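Local coordinates for heme utilization cystosolic carrier protein HutX (Pectobacterium carotovorum, PDB 2PH0) that probably binds heme and carries it within the cytosol as part of bacterial heme utilisation, at residues B[61-66]-B[132-137]; B[109-114]-B[122-127]; B[86-91]-B[98-103]; B[50-55]-B[76-81]. All coordinates share one frame; numbering follows the deposited sequence.

Contact 1. Residues B[61-66]-B[132-137]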
loop_
_atom_site.group_PDB
_atom_site.type_symbol
_atom_site.label_atom_id
_atom_site.label_comp_id
_atom_site.label_asym_id
_atom_site.label_seq_id
_atom_site.Cartn_x
_atom_site.Cartn_y
_atom_site.Cartn_z
ATOM N N VAL B 61 3.441 -2.975 15.168
ATOM C CA VAL B 61 2.515 -3.854 14.463
ATOM C C VAL B 61 3.008 -3.905 13.023
ATOM O O VAL B 61 4.011 -3.274 12.686
ATOM C CB VAL B 61 1.066 -3.295 14.489
ATOM C CG1 VAL B 61 0.509 -3.335 15.901
ATOM C CG2 VAL B 61 1.046 -1.872 13.968
ATOM N N THR B 62 2.328 -4.674 12.179
ATOM C CA THR B 62 2.720 -4.768 10.779
ATOM C C THR B 62 1.564 -4.297 9.913
ATOM O O THR B 62 0.505 -4.931 9.895
ATOM C CB THR B 62 3.066 -6.218 10.374
ATOM O OG1 THR B 62 4.232 -6.661 11.086
ATOM C CG2 THR B 62 3.335 -6.293 8.882
ATOM N N LEU B 63 1.747 -3.175 9.217
ATOM C CA LEU B 63 0.698 -2.667 8.333
ATOM C C LEU B 63 0.995 -3.255 6.963
ATOM O O LEU B 63 2.133 -3.228 6.504
ATOM C CB LEU B 63 0.709 -1.135 8.275
ATOM C CG LEU B 63 -0.396 -0.536 7.393
ATOM C CD1 LEU B 63 -0.821 0.817 7.934
ATOM C CD2 LEU B 63 0.101 -0.416 5.961
ATOM N N ILE B 64 -0.028 -3.793 6.315
ATOM C CA ILE B 64 0.154 -4.439 5.024
ATOM C C ILE B 64 -0.833 -3.957 3.980
ATOM O O ILE B 64 -2.017 -3.770 4.273
ATOM C CB ILE B 64 -0.033 -5.977 5.150
ATOM C CG1 ILE B 64 1.030 -6.565 6.076
ATOM C CG2 ILE B 64 0.022 -6.637 3.771
ATOM C CD1 ILE B 64 0.857 -8.052 6.331
ATOM N N SER B 65 -0.325 -3.739 2.771
ATOM C CA SER B 65 -1.148 -3.354 1.634
ATOM C C SER B 65 -1.127 -4.637 0.813
ATOM O O SER B 65 -0.058 -5.107 0.432
ATOM C CB SER B 65 -0.495 -2.236 0.827
ATOM O OG SER B 65 -1.279 -1.965 -0.321
ATOM N N HIS B 66 -2.295 -5.208 0.541
ATOM C CA HIS B 66 -2.341 -6.464 -0.192
ATOM C C HIS B 66 -3.210 -6.400 -1.438
ATOM O O HIS B 66 -4.431 -6.260 -1.350
ATOM C CB HIS B 66 -2.849 -7.572 0.737
ATOM C CG HIS B 66 -2.754 -8.949 0.156
ATOM N ND1 HIS B 66 -3.162 -9.248 -1.126
ATOM C CD2 HIS B 66 -2.315 -10.113 0.691
ATOM C CE1 HIS B 66 -2.975 -10.535 -1.356
ATOM N NE2 HIS B 66 -2.462 -11.083 -0.270
ATOM N N ALA B 132 -9.782 -4.761 0.699
ATOM C CA ALA B 132 -9.037 -4.302 1.867
ATOM C C ALA B 132 -8.198 -3.097 1.503
ATOM O O ALA B 132 -7.414 -3.152 0.554
ATOM C CB ALA B 132 -8.128 -5.411 2.384
HETATM N N MSE B 133 -8.368 -2.002 2.240
HETATM C CA MSE B 133 -7.575 -0.803 1.995
HETATM C C MSE B 133 -6.185 -1.105 2.546
HETATM O O MSE B 133 -5.162 -0.747 1.954
HETATM C CB MSE B 133 -8.218 0.384 2.706
HETATM C CG MSE B 133 -9.565 0.749 2.107
HETATM SE SE MSE B 133 -10.604 1.924 3.218
HETATM C CE MSE B 133 -9.213 3.178 3.692
ATOM N N PHE B 134 -6.164 -1.787 3.686
ATOM C CA PHE B 134 -4.933 -2.216 4.329
ATOM C C PHE B 134 -5.301 -3.107 5.507
ATOM O O PHE B 134 -6.472 -3.198 5.886
ATOM C CB PHE B 134 -4.069 -1.027 4.807
ATOM C CG PHE B 134 -4.836 0.052 5.515
ATOM C CD1 PHE B 134 -5.388 1.108 4.801
ATOM C CD2 PHE B 134 -5.022 0.006 6.894
ATOM C CE1 PHE B 134 -6.120 2.103 5.449
ATOM C CE2 PHE B 134 -5.753 0.996 7.551
ATOM C CZ PHE B 134 -6.304 2.045 6.826
ATOM N N LYS B 135 -4.305 -3.773 6.071
ATOM C CA LYS B 135 -4.544 -4.663 7.202
ATOM C C LYS B 135 -3.480 -4.402 8.241
ATOM O O LYS B 135 -2.375 -3.969 7.909
ATOM C CB LYS B 135 -4.426 -6.122 6.768
ATOM C CG LYS B 135 -5.214 -6.515 5.536
ATOM C CD LYS B 135 -4.936 -7.979 5.233
ATOM C CE LYS B 135 -5.531 -8.417 3.910
ATOM N NZ LYS B 135 -5.132 -9.818 3.620
ATOM N N ILE B 136 -3.801 -4.675 9.499
ATOM C CA ILE B 136 -2.834 -4.500 10.565
ATOM C C ILE B 136 -2.742 -5.829 11.320
ATOM O O ILE B 136 -3.758 -6.340 11.780
ATOM C CB ILE B 136 -3.274 -3.384 11.535
ATOM C CG1 ILE B 136 -3.402 -2.059 10.771
ATOM C CG2 ILE B 136 -2.255 -3.236 12.660
ATOM C CD1 ILE B 136 -3.960 -0.929 11.601
ATOM N N PHE B 137 -1.540 -6.393 11.418
ATOM C CA PHE B 137 -1.343 -7.666 12.127
ATOM C C PHE B 137 -0.570 -7.480 13.423
ATOM O O PHE B 137 0.371 -6.692 13.481
ATOM C CB PHE B 137 -0.573 -8.671 11.259
ATOM C CG PHE B 137 -1.371 -9.239 10.126
ATOM C CD1 PHE B 137 -1.562 -8.515 8.956
ATOM C CD2 PHE B 137 -1.937 -10.506 10.228
ATOM C CE1 PHE B 137 -2.304 -9.048 7.902
ATOM C CE2 PHE B 137 -2.680 -11.043 9.178
ATOM C CZ PHE B 137 -2.863 -10.313 8.013
HETATM O O HOH W 1 3.264 -7.695 13.343
HETATM O O HOH W 2 -6.725 -4.733 -2.041
HETATM O O HOH W 3 -4.613 -3.645 0.819
#
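Ile64 CG1 and Phe137 CG both stand anti to their own carbonyl carbons (chi1 -63° and -73°), and this brings the tip of the isoleucine against the phenylalanine ring, with Ile64 CD1 3.6 Å from Phe137 CD1. The two are not direct partners in the antiparallel ladder: Thr62 faces Phe137 and Ile64 faces Lys135, so the apolar touch runs diagonally over the face these four share. On the other face Ile136 CG2 lies against Val61 CB at 3.8 Å, beside the buried Leu63; branched aliphatic residues suit this face, which is covered by Trp52 and Ile55 of helix 48-55 and by Leu78.

Strands 60-66 and 132-137 are antiparallel neighbours in the six-stranded sheet, flanked by strand 70-75 beyond 60-66 and strand 118-126 beyond 132-137. Thr62 N gives to Phe137 O and Phe137 N returns to Thr62 O at 2.9 Å, while Ile64 N gives to Lys135 O at 2.8 Å and Lys135 N to Ile64 O. Past Phe134 the chain turns a corner at Met133, a selenomethionine here, and water takes over: one water donates to both His66 O and Ala132 O. At the other end a water that donates to Phe137 O also bonds Thr62 OG1, at 2.7 Å, bridging the threonine hydroxyl to the opposite strand.

The Lys135 chain, extended beyond CG, leaves its face at a slant. Glu18 gives its ammonium a counter-charge in a salt bridge, while the His66 ring lies near, NE2 4.9 Å from Lys135 NZ, without a bond between them.

Contact 2. Residues B[109-114]-B[122-127]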
loop_
_atom_site.group_PDB
_atom_site.type_symbol
_atom_site.label_atom_id
_atom_site.label_comp_id
_atom_site.label_asym_id
_atom_site.label_seq_id
_atom_site.Cartn_x
_atom_site.Cartn_y
_atom_site.Cartn_z
ATOM N N ALA B 109 -12.911 -5.182 10.287
ATOM C CA ALA B 109 -13.023 -6.535 10.820
ATOM C C ALA B 109 -11.840 -6.905 11.694
ATOM O O ALA B 109 -10.686 -6.594 11.372
ATOM C CB ALA B 109 -13.149 -7.550 9.669
ATOM N N PHE B 110 -12.143 -7.565 12.810
ATOM C CA PHE B 110 -11.132 -8.050 13.737
ATOM C C PHE B 110 -11.163 -9.564 13.526
ATOM O O PHE B 110 -12.137 -10.237 13.861
ATOM C CB PHE B 110 -11.500 -7.678 15.176
ATOM C CG PHE B 110 -11.344 -6.211 15.482
ATOM C CD1 PHE B 110 -12.290 -5.284 15.052
ATOM C CD2 PHE B 110 -10.240 -5.756 16.192
ATOM C CE1 PHE B 110 -12.131 -3.919 15.333
ATOM C CE2 PHE B 110 -10.073 -4.398 16.475
ATOM C CZ PHE B 110 -11.022 -3.481 16.043
ATOM N N ILE B 111 -10.090 -10.089 12.947
ATOM C CA ILE B 111 -10.016 -11.502 12.604
ATOM C C ILE B 111 -8.951 -12.262 13.365
ATOM O O ILE B 111 -7.796 -11.851 13.400
ATOM C CB ILE B 111 -9.713 -11.659 11.097
ATOM C CG1 ILE B 111 -10.712 -10.841 10.274
ATOM C CG2 ILE B 111 -9.753 -13.122 10.697
ATOM C CD1 ILE B 111 -10.405 -10.815 8.793
ATOM N N GLU B 112 -9.346 -13.379 13.969
ATOM C CA GLU B 112 -8.401 -14.227 14.676
ATOM C C GLU B 112 -8.514 -15.588 13.993
ATOM O O GLU B 112 -9.515 -16.280 14.145
ATOM C CB GLU B 112 -8.760 -14.323 16.161
ATOM C CG GLU B 112 -8.537 -13.019 16.917
ATOM C CD GLU B 112 -8.855 -13.113 18.408
ATOM O OE1 GLU B 112 -10.049 -13.173 18.775
ATOM O OE2 GLU B 112 -7.906 -13.127 19.214
ATOM N N ARG B 113 -7.504 -15.944 13.210
ATOM C CA ARG B 113 -7.523 -17.216 12.490
ATOM C C ARG B 113 -6.109 -17.724 12.248
ATOM O O ARG B 113 -5.137 -17.000 12.435
ATOM C CB ARG B 113 -8.236 -17.039 11.142
ATOM C CG ARG B 113 -7.552 -16.033 10.219
ATOM C CD ARG B 113 -8.336 -15.824 8.932
ATOM N NE ARG B 113 -8.274 -16.982 8.044
ATOM C CZ ARG B 113 -7.349 -17.161 7.108
ATOM N NH1 ARG B 113 -6.396 -16.254 6.924
ATOM N NH2 ARG B 113 -7.377 -18.248 6.354
ATOM N N LYS B 114 -5.989 -18.979 11.837
ATOM C CA LYS B 114 -4.670 -19.522 11.563
ATOM C C LYS B 114 -4.261 -19.282 10.119
ATOM O O LYS B 114 -5.094 -19.270 9.219
ATOM C CB LYS B 114 -4.632 -21.023 11.855
ATOM C CG LYS B 114 -4.499 -21.369 13.324
ATOM C CD LYS B 114 -4.326 -22.866 13.515
ATOM C CE LYS B 114 -3.906 -23.183 14.935
ATOM N NZ LYS B 114 -2.621 -22.503 15.264
ATOM N N SER B 122 -5.641 -9.945 13.033
ATOM C CA SER B 122 -5.556 -8.762 12.189
ATOM C C SER B 122 -6.789 -7.871 12.226
ATOM O O SER B 122 -7.891 -8.302 12.569
ATOM C CB SER B 122 -5.280 -9.177 10.737
ATOM O OG SER B 122 -6.275 -10.079 10.252
ATOM N N VAL B 123 -6.579 -6.606 11.892
ATOM C CA VAL B 123 -7.668 -5.652 11.817
ATOM C C VAL B 123 -7.661 -5.247 10.355
ATOM O O VAL B 123 -6.670 -4.701 9.862
ATOM C CB VAL B 123 -7.431 -4.405 12.675
ATOM C CG1 VAL B 123 -8.625 -3.474 12.539
ATOM C CG2 VAL B 123 -7.226 -4.798 14.127
ATOM N N VAL B 124 -8.750 -5.538 9.659
ATOM C CA VAL B 124 -8.840 -5.228 8.234
ATOM C C VAL B 124 -9.816 -4.091 7.955
ATOM O O VAL B 124 -10.934 -4.092 8.448
ATOM C CB VAL B 124 -9.273 -6.473 7.446
ATOM C CG1 VAL B 124 -9.211 -6.192 5.952
ATOM C CG2 VAL B 124 -8.356 -7.662 7.806
ATOM N N PHE B 125 -9.374 -3.119 7.159
ATOM C CA PHE B 125 -10.189 -1.957 6.805
ATOM C C PHE B 125 -10.636 -2.104 5.355
ATOM O O PHE B 125 -9.807 -2.242 4.457
ATOM C CB PHE B 125 -9.364 -0.674 6.998
ATOM C CG PHE B 125 -8.884 -0.474 8.413
ATOM C CD1 PHE B 125 -9.456 0.506 9.222
ATOM C CD2 PHE B 125 -7.854 -1.259 8.933
ATOM C CE1 PHE B 125 -9.006 0.703 10.527
ATOM C CE2 PHE B 125 -7.396 -1.069 10.235
ATOM C CZ PHE B 125 -7.974 -0.084 11.034
ATOM N N PHE B 126 -11.948 -2.072 5.137
ATOM C CA PHE B 126 -12.544 -2.259 3.813
ATOM C C PHE B 126 -13.218 -1.019 3.233
ATOM O O PHE B 126 -13.814 -0.228 3.960
ATOM C CB PHE B 126 -13.627 -3.343 3.873
ATOM C CG PHE B 126 -13.158 -4.665 4.403
ATOM C CD1 PHE B 126 -12.714 -5.660 3.535
ATOM C CD2 PHE B 126 -13.211 -4.937 5.765
ATOM C CE1 PHE B 126 -12.337 -6.912 4.015
ATOM C CE2 PHE B 126 -12.831 -6.192 6.255
ATOM C CZ PHE B 126 -12.397 -7.175 5.376
ATOM N N ASN B 127 -13.152 -0.878 1.911
ATOM C CA ASN B 127 -13.813 0.237 1.243
ATOM C C ASN B 127 -15.212 -0.233 0.816
ATOM O O ASN B 127 -15.615 -1.361 1.117
ATOM C CB ASN B 127 -13.005 0.717 0.020
ATOM C CG ASN B 127 -12.790 -0.369 -1.020
ATOM O OD1 ASN B 127 -13.542 -1.341 -1.092
ATOM N ND2 ASN B 127 -11.767 -0.192 -1.853
HETATM O O HOH W 4 -6.147 -12.812 11.227
#
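Strands 109-114 and 122-126 run antiparallel at 145°, with their axes 4.8 Å apart at closest approach, and are tied by two reciprocal pairs of backbone bonds, Ala109 with Val124 and Ile111 with Ser122. Phe110 and Val123, the pair between them, point the same way and lie side by side: Val123 CG2 meets Phe110 CE2 at 3.7 Å, while CG1 sits over one face of the ring, toward its rim.

Ala109, Ile111, Ser122 and Val124 share the other face. The methyl of Ala109 is small enough to let the Phe126 ring come in edge-on, its CE2 3.7 Å from Ala109 CB, and Val124 CG1 lies over a face of that same ring. Ile111 CD1 reaches Val124 CG2 at 3.9 Å. Ser122 is the polar member: its OG stands between its own backbone N and carbonyl carbon (chi1 57°) and is hydrogen-bonded at 2.9 Å to a water, and this water donates to Ile111 O.

The hairpin lies in the middle of the six-stranded sheet, between strands 40-44 and 132-137. Helix 148-160 covers the face of Phe110 and Val123, with Phe154 edge-to-face on Phe110, and helix 28-33 covers Ala109, Ile111 and Phe126.

Contact 3. Residues B[86-91]-B[98-103]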
loop_
_atom_site.group_PDB
_atom_site.type_symbol
_atom_site.label_atom_id
_atom_site.label_comp_id
_atom_site.label_asym_id
_atom_site.label_seq_id
_atom_site.Cartn_x
_atom_site.Cartn_y
_atom_site.Cartn_z
ATOM N N GLY B 86 -10.522 16.292 3.876
ATOM C CA GLY B 86 -11.075 15.017 3.465
ATOM C C GLY B 86 -10.144 13.837 3.650
ATOM O O GLY B 86 -10.487 12.712 3.292
ATOM N N TYR B 87 -8.968 14.087 4.210
ATOM C CA TYR B 87 -8.004 13.024 4.446
ATOM C C TYR B 87 -7.518 12.953 5.881
ATOM O O TYR B 87 -7.445 13.964 6.578
ATOM C CB TYR B 87 -6.786 13.182 3.528
ATOM C CG TYR B 87 -6.986 12.610 2.148
ATOM C CD1 TYR B 87 -7.760 13.275 1.199
ATOM C CD2 TYR B 87 -6.436 11.372 1.805
ATOM C CE1 TYR B 87 -7.986 12.723 -0.062
ATOM C CE2 TYR B 87 -6.655 10.808 0.551
ATOM C CZ TYR B 87 -7.433 11.488 -0.377
ATOM O OH TYR B 87 -7.670 10.926 -1.609
ATOM N N PHE B 88 -7.217 11.733 6.318
ATOM C CA PHE B 88 -6.671 11.485 7.647
ATOM C C PHE B 88 -5.173 11.439 7.353
ATOM O O PHE B 88 -4.668 10.487 6.752
ATOM C CB PHE B 88 -7.165 10.140 8.186
ATOM C CG PHE B 88 -6.625 9.786 9.552
ATOM C CD1 PHE B 88 -6.964 10.545 10.672
ATOM C CD2 PHE B 88 -5.802 8.677 9.723
ATOM C CE1 PHE B 88 -6.497 10.199 11.944
ATOM C CE2 PHE B 88 -5.328 8.321 10.991
ATOM C CZ PHE B 88 -5.677 9.085 12.104
ATOM N N ASN B 89 -4.467 12.488 7.757
ATOM C CA ASN B 89 -3.043 12.601 7.484
ATOM C C ASN B 89 -2.179 12.102 8.631
ATOM O O ASN B 89 -2.325 12.544 9.769
ATOM C CB ASN B 89 -2.727 14.061 7.157
ATOM C CG ASN B 89 -3.629 14.608 6.068
ATOM O OD1 ASN B 89 -3.616 14.122 4.936
ATOM N ND2 ASN B 89 -4.437 15.606 6.411
ATOM N N LEU B 90 -1.272 11.182 8.316
ATOM C CA LEU B 90 -0.392 10.582 9.312
ATOM C C LEU B 90 0.887 11.362 9.541
ATOM O O LEU B 90 1.454 11.945 8.619
ATOM C CB LEU B 90 -0.027 9.150 8.895
ATOM C CG LEU B 90 -1.190 8.243 8.492
ATOM C CD1 LEU B 90 -0.659 6.848 8.169
ATOM C CD2 LEU B 90 -2.200 8.168 9.618
ATOM N N ARG B 91 1.337 11.366 10.789
ATOM C CA ARG B 91 2.572 12.043 11.136
ATOM C C ARG B 91 3.475 10.994 11.774
ATOM O O ARG B 91 3.585 10.893 13.000
ATOM C CB ARG B 91 2.294 13.196 12.095
ATOM C CG ARG B 91 3.468 14.166 12.208
ATOM C CD ARG B 91 3.051 15.452 12.872
ATOM N NE ARG B 91 2.430 16.398 11.946
ATOM C CZ ARG B 91 1.823 17.513 12.343
ATOM N NH1 ARG B 91 1.757 17.800 13.636
ATOM N NH2 ARG B 91 1.304 18.347 11.457
ATOM N N GLY B 98 1.636 8.755 5.439
ATOM C CA GLY B 98 0.637 8.634 4.396
ATOM C C GLY B 98 -0.637 9.409 4.646
ATOM O O GLY B 98 -0.751 10.183 5.609
ATOM N N HIS B 99 -1.614 9.171 3.779
ATOM C CA HIS B 99 -2.896 9.853 3.833
ATOM C C HIS B 99 -3.988 8.841 3.544
ATOM O O HIS B 99 -3.949 8.165 2.519
ATOM C CB HIS B 99 -2.921 10.943 2.763
ATOM C CG HIS B 99 -1.718 11.834 2.791
ATOM N ND1 HIS B 99 -1.607 12.905 3.653
ATOM C CD2 HIS B 99 -0.548 11.775 2.111
ATOM C CE1 HIS B 99 -0.420 13.465 3.502
ATOM N NE2 HIS B 99 0.241 12.799 2.573
ATOM N N ILE B 100 -4.955 8.733 4.448
ATOM C CA ILE B 100 -6.060 7.795 4.270
ATOM C C ILE B 100 -7.349 8.578 4.030
ATOM O O ILE B 100 -7.717 9.443 4.830
ATOM C CB ILE B 100 -6.199 6.895 5.515
ATOM C CG1 ILE B 100 -4.899 6.112 5.713
ATOM C CG2 ILE B 100 -7.393 5.959 5.363
ATOM C CD1 ILE B 100 -4.749 5.456 7.081
ATOM N N ARG B 101 -8.036 8.284 2.930
ATOM C CA ARG B 101 -9.269 8.997 2.606
ATOM C C ARG B 101 -10.377 8.663 3.597
ATOM O O ARG B 101 -10.778 7.503 3.738
ATOM C CB ARG B 101 -9.717 8.683 1.179
ATOM C CG ARG B 101 -10.913 9.524 0.738
ATOM C CD ARG B 101 -11.309 9.242 -0.702
ATOM N NE ARG B 101 -10.241 9.573 -1.640
ATOM C CZ ARG B 101 -10.390 9.604 -2.960
ATOM N NH1 ARG B 101 -11.568 9.325 -3.503
ATOM N NH2 ARG B 101 -9.362 9.912 -3.740
ATOM N N ALA B 102 -10.875 9.707 4.263
ATOM C CA ALA B 102 -11.908 9.608 5.301
ATOM C C ALA B 102 -13.191 8.847 4.980
ATOM O O ALA B 102 -13.620 7.996 5.753
ATOM C CB ALA B 102 -12.261 11.010 5.796
ATOM N N THR B 103 -13.813 9.164 3.852
ATOM C CA THR B 103 -15.063 8.519 3.461
ATOM C C THR B 103 -14.903 7.094 2.929
ATOM O O THR B 103 -15.891 6.391 2.710
ATOM C CB THR B 103 -15.772 9.335 2.357
ATOM O OG1 THR B 103 -17.064 8.772 2.094
ATOM C CG2 THR B 103 -14.946 9.303 1.062
HETATM O O HOH W 5 1.491 12.496 6.079
#
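The beta hairpin of strands 87-90 and 96-101 forms two strands of the small three-stranded antiparallel sheet, and on its partly exposed face Tyr87 pairs with Arg101. The arginine, bent at chi3 (-62°), brings NE and NH2 side-on to one atom, Tyr87 OH, each at 2.9 Å. Guanidinium and phenol planes stand 77° apart, and the hydroxyl lies at the guanidinium edge, while Arg101 CA sits over one face of the ring, toward its rim, 4.1 Å from the centroid, a CH-pi contact. A phenol suits this place, accepting two N-H groups.

Next along the same face His99 ND1 donates a hydrogen bond to Asn89 OD1 at 2.7 Å, which implies that ND1 carries a hydrogen; imidazole and amide planes are 72° apart. Beneath, Phe88 and Ile100 bond each other reciprocally, with Phe88 N 2.8 Å from Ile100 O. At Gly98 a CB would jam against the preceding carbonyl O, so glycine suits the place.

Phe88, Leu90 and Ile100 pack on Trp52 of helix 48-55, and Ile100 also meets Phe134 of strand 132-137. Strand 81-84 flanks strand 87-90; beyond 96-101, His99 and Ile100 pair with a strand of the second subunit, continuing the sheet.

Contact 4. Residues B[50-55]-B[76-81]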
loop_
_atom_site.group_PDB
_atom_site.type_symbol
_atom_site.label_atom_id
_atom_site.label_comp_id
_atom_site.label_asym_id
_atom_site.label_seq_id
_atom_site.Cartn_x
_atom_site.Cartn_y
_atom_site.Cartn_z
ATOM N N GLN B 50 -11.646 5.806 16.146
ATOM C CA GLN B 50 -11.574 5.153 17.440
ATOM C C GLN B 50 -10.607 3.980 17.331
ATOM O O GLN B 50 -9.735 3.786 18.180
ATOM C CB GLN B 50 -12.958 4.644 17.833
ATOM C CG GLN B 50 -13.044 4.065 19.233
ATOM C CD GLN B 50 -14.433 3.553 19.549
ATOM O OE1 GLN B 50 -15.424 4.242 19.313
ATOM N NE2 GLN B 50 -14.513 2.341 20.088
ATOM N N VAL B 51 -10.771 3.203 16.267
ATOM C CA VAL B 51 -9.926 2.040 16.029
ATOM C C VAL B 51 -8.466 2.402 15.774
ATOM O O VAL B 51 -7.569 1.859 16.407
ATOM C CB VAL B 51 -10.476 1.214 14.842
ATOM C CG1 VAL B 51 -9.460 0.141 14.411
ATOM C CG2 VAL B 51 -11.796 0.577 15.238
ATOM N N TRP B 52 -8.219 3.329 14.854
ATOM C CA TRP B 52 -6.852 3.716 14.545
ATOM C C TRP B 52 -6.107 4.306 15.742
ATOM O O TRP B 52 -4.971 3.922 16.017
ATOM C CB TRP B 52 -6.837 4.710 13.379
ATOM C CG TRP B 52 -5.461 5.033 12.902
ATOM C CD1 TRP B 52 -4.587 5.921 13.458
ATOM C CD2 TRP B 52 -4.777 4.434 11.798
ATOM N NE1 TRP B 52 -3.397 5.911 12.767
ATOM C CE2 TRP B 52 -3.488 5.007 11.742
ATOM C CE3 TRP B 52 -5.127 3.464 10.846
ATOM C CZ2 TRP B 52 -2.547 4.647 10.775
ATOM C CZ3 TRP B 52 -4.187 3.107 9.884
ATOM C CH2 TRP B 52 -2.914 3.697 9.857
ATOM N N ASP B 53 -6.737 5.241 16.448
ATOM C CA ASP B 53 -6.099 5.864 17.605
ATOM C C ASP B 53 -5.683 4.823 18.638
ATOM O O ASP B 53 -4.600 4.909 19.215
ATOM C CB ASP B 53 -7.035 6.888 18.258
ATOM C CG ASP B 53 -7.159 8.164 17.444
ATOM O OD1 ASP B 53 -6.110 8.730 17.075
ATOM O OD2 ASP B 53 -8.297 8.605 17.184
ATOM N N THR B 54 -6.546 3.836 18.856
ATOM C CA THR B 54 -6.266 2.775 19.819
ATOM C C THR B 54 -5.074 1.915 19.393
ATOM O O THR B 54 -4.145 1.700 20.175
ATOM C CB THR B 54 -7.490 1.869 20.005
ATOM O OG1 THR B 54 -8.612 2.667 20.395
ATOM C CG2 THR B 54 -7.225 0.827 21.081
ATOM N N ILE B 55 -5.086 1.435 18.153
ATOM C CA ILE B 55 -3.990 0.601 17.684
ATOM C C ILE B 55 -2.685 1.381 17.771
ATOM O O ILE B 55 -1.622 0.812 18.039
ATOM C CB ILE B 55 -4.223 0.112 16.227
ATOM C CG1 ILE B 55 -5.542 -0.654 16.132
ATOM C CG2 ILE B 55 -3.068 -0.797 15.789
ATOM C CD1 ILE B 55 -5.985 -0.965 14.702
ATOM N N SER B 76 6.116 -1.334 12.281
ATOM C CA SER B 76 6.373 -0.133 13.058
ATOM C C SER B 76 5.168 0.191 13.910
ATOM O O SER B 76 4.115 -0.441 13.787
ATOM C CB SER B 76 6.680 1.058 12.142
ATOM O OG SER B 76 5.571 1.364 11.320
ATOM N N GLU B 77 5.342 1.175 14.784
ATOM C CA GLU B 77 4.283 1.634 15.663
ATOM C C GLU B 77 3.395 2.448 14.736
ATOM O O GLU B 77 3.892 3.223 13.927
ATOM C CB GLU B 77 4.894 2.511 16.764
ATOM C CG GLU B 77 3.932 3.071 17.792
ATOM C CD GLU B 77 4.665 3.844 18.884
ATOM O OE1 GLU B 77 5.467 4.739 18.544
ATOM O OE2 GLU B 77 4.444 3.557 20.075
ATOM N N LEU B 78 2.087 2.259 14.828
ATOM C CA LEU B 78 1.165 2.983 13.968
ATOM C C LEU B 78 1.190 4.479 14.290
ATOM O O LEU B 78 0.975 4.889 15.429
ATOM C CB LEU B 78 -0.245 2.423 14.149
ATOM C CG LEU B 78 -1.149 2.462 12.916
ATOM C CD1 LEU B 78 -0.506 1.675 11.778
ATOM C CD2 LEU B 78 -2.507 1.887 13.265
ATOM N N PRO B 79 1.475 5.319 13.287
ATOM C CA PRO B 79 1.506 6.756 13.559
ATOM C C PRO B 79 0.118 7.341 13.770
ATOM O O PRO B 79 -0.852 6.887 13.176
ATOM C CB PRO B 79 2.191 7.324 12.318
ATOM C CG PRO B 79 1.768 6.378 11.245
ATOM C CD PRO B 79 1.925 5.034 11.913
ATOM N N THR B 80 0.026 8.351 14.625
ATOM C CA THR B 80 -1.252 9.005 14.871
ATOM C C THR B 80 -1.494 9.987 13.720
ATOM O O THR B 80 -0.580 10.274 12.944
ATOM C CB THR B 80 -1.230 9.765 16.210
ATOM O OG1 THR B 80 -0.053 10.575 16.280
ATOM C CG2 THR B 80 -1.225 8.783 17.377
ATOM N N GLY B 81 -2.711 10.500 13.595
ATOM C CA GLY B 81 -2.979 11.430 12.513
ATOM C C GLY B 81 -4.059 12.461 12.782
ATOM O O GLY B 81 -4.759 12.396 13.791
HETATM O O HOH W 6 -4.265 9.252 15.514
HETATM O O HOH W 7 1.070 0.986 16.976
#
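Trp52 and Leu78 carry this helix-to-loop contact, in which helix 48-55 packs on the segment that links strand 70-75 of the large sheet to strand 81-84 of the small one. Leu78 meets the indole at about a right angle. Its CD2 stands over the centre of the six-membered ring, 3.5 Å from the centroid and 8° off the normal, a CH-pi contact, and its CG comes within 3.4 Å of Trp52 CZ2. The same CD2 touches Ile55 CG2 at 3.7 Å, one turn along the helix, so the methyl is held between an aromatic face and an aliphatic branch. A broad flat ring suits this buried place because its face takes the leucine while its polar N-H is left at the edge.

Trp52 CG is anti to the backbone N (chi1 -173°), which carries the indole out from the helix toward the loop. Pro79 has no N-H of its own to give, but its carbonyl takes that of the indole.

Farther out, two waters join helix and loop: one links Asp53 OD1 with Gly81 N, the other Ile55 O with Leu78 N. Phe88 of strand 87-90 meets Trp52 edge-to-face, and Ile136 of strand 132-137 touches both Ile55 and Leu78, placing the contact between the two sheets. The indole bond itself runs from Trp52 NE1 to Pro79 O at 2.8 Å, with the oxygen near the ring plane.

Contacts 1 and 2 belong to the six-stranded sheet and share its middle, since strands 118-126 and 132-137 are neighbours there; contact 2 is fully buried, contact 1 only partly. Contact 3, its centre about 17 Å from that of the chain, lies in the smaller sheet and has the most polar side-chain chemistry, whereas contact 2 relies on backbone bonds and apolar packing. Contact 4 joins the two sheets: its tryptophan touches Phe134 of contact 1 and Phe88 and Ile100 of contact 3, and Val51 packs on Phe125 of contact 2. The second subunit packs on contacts 1 and 3, reaches contact 2 only at Asn127, and does not touch contact 4.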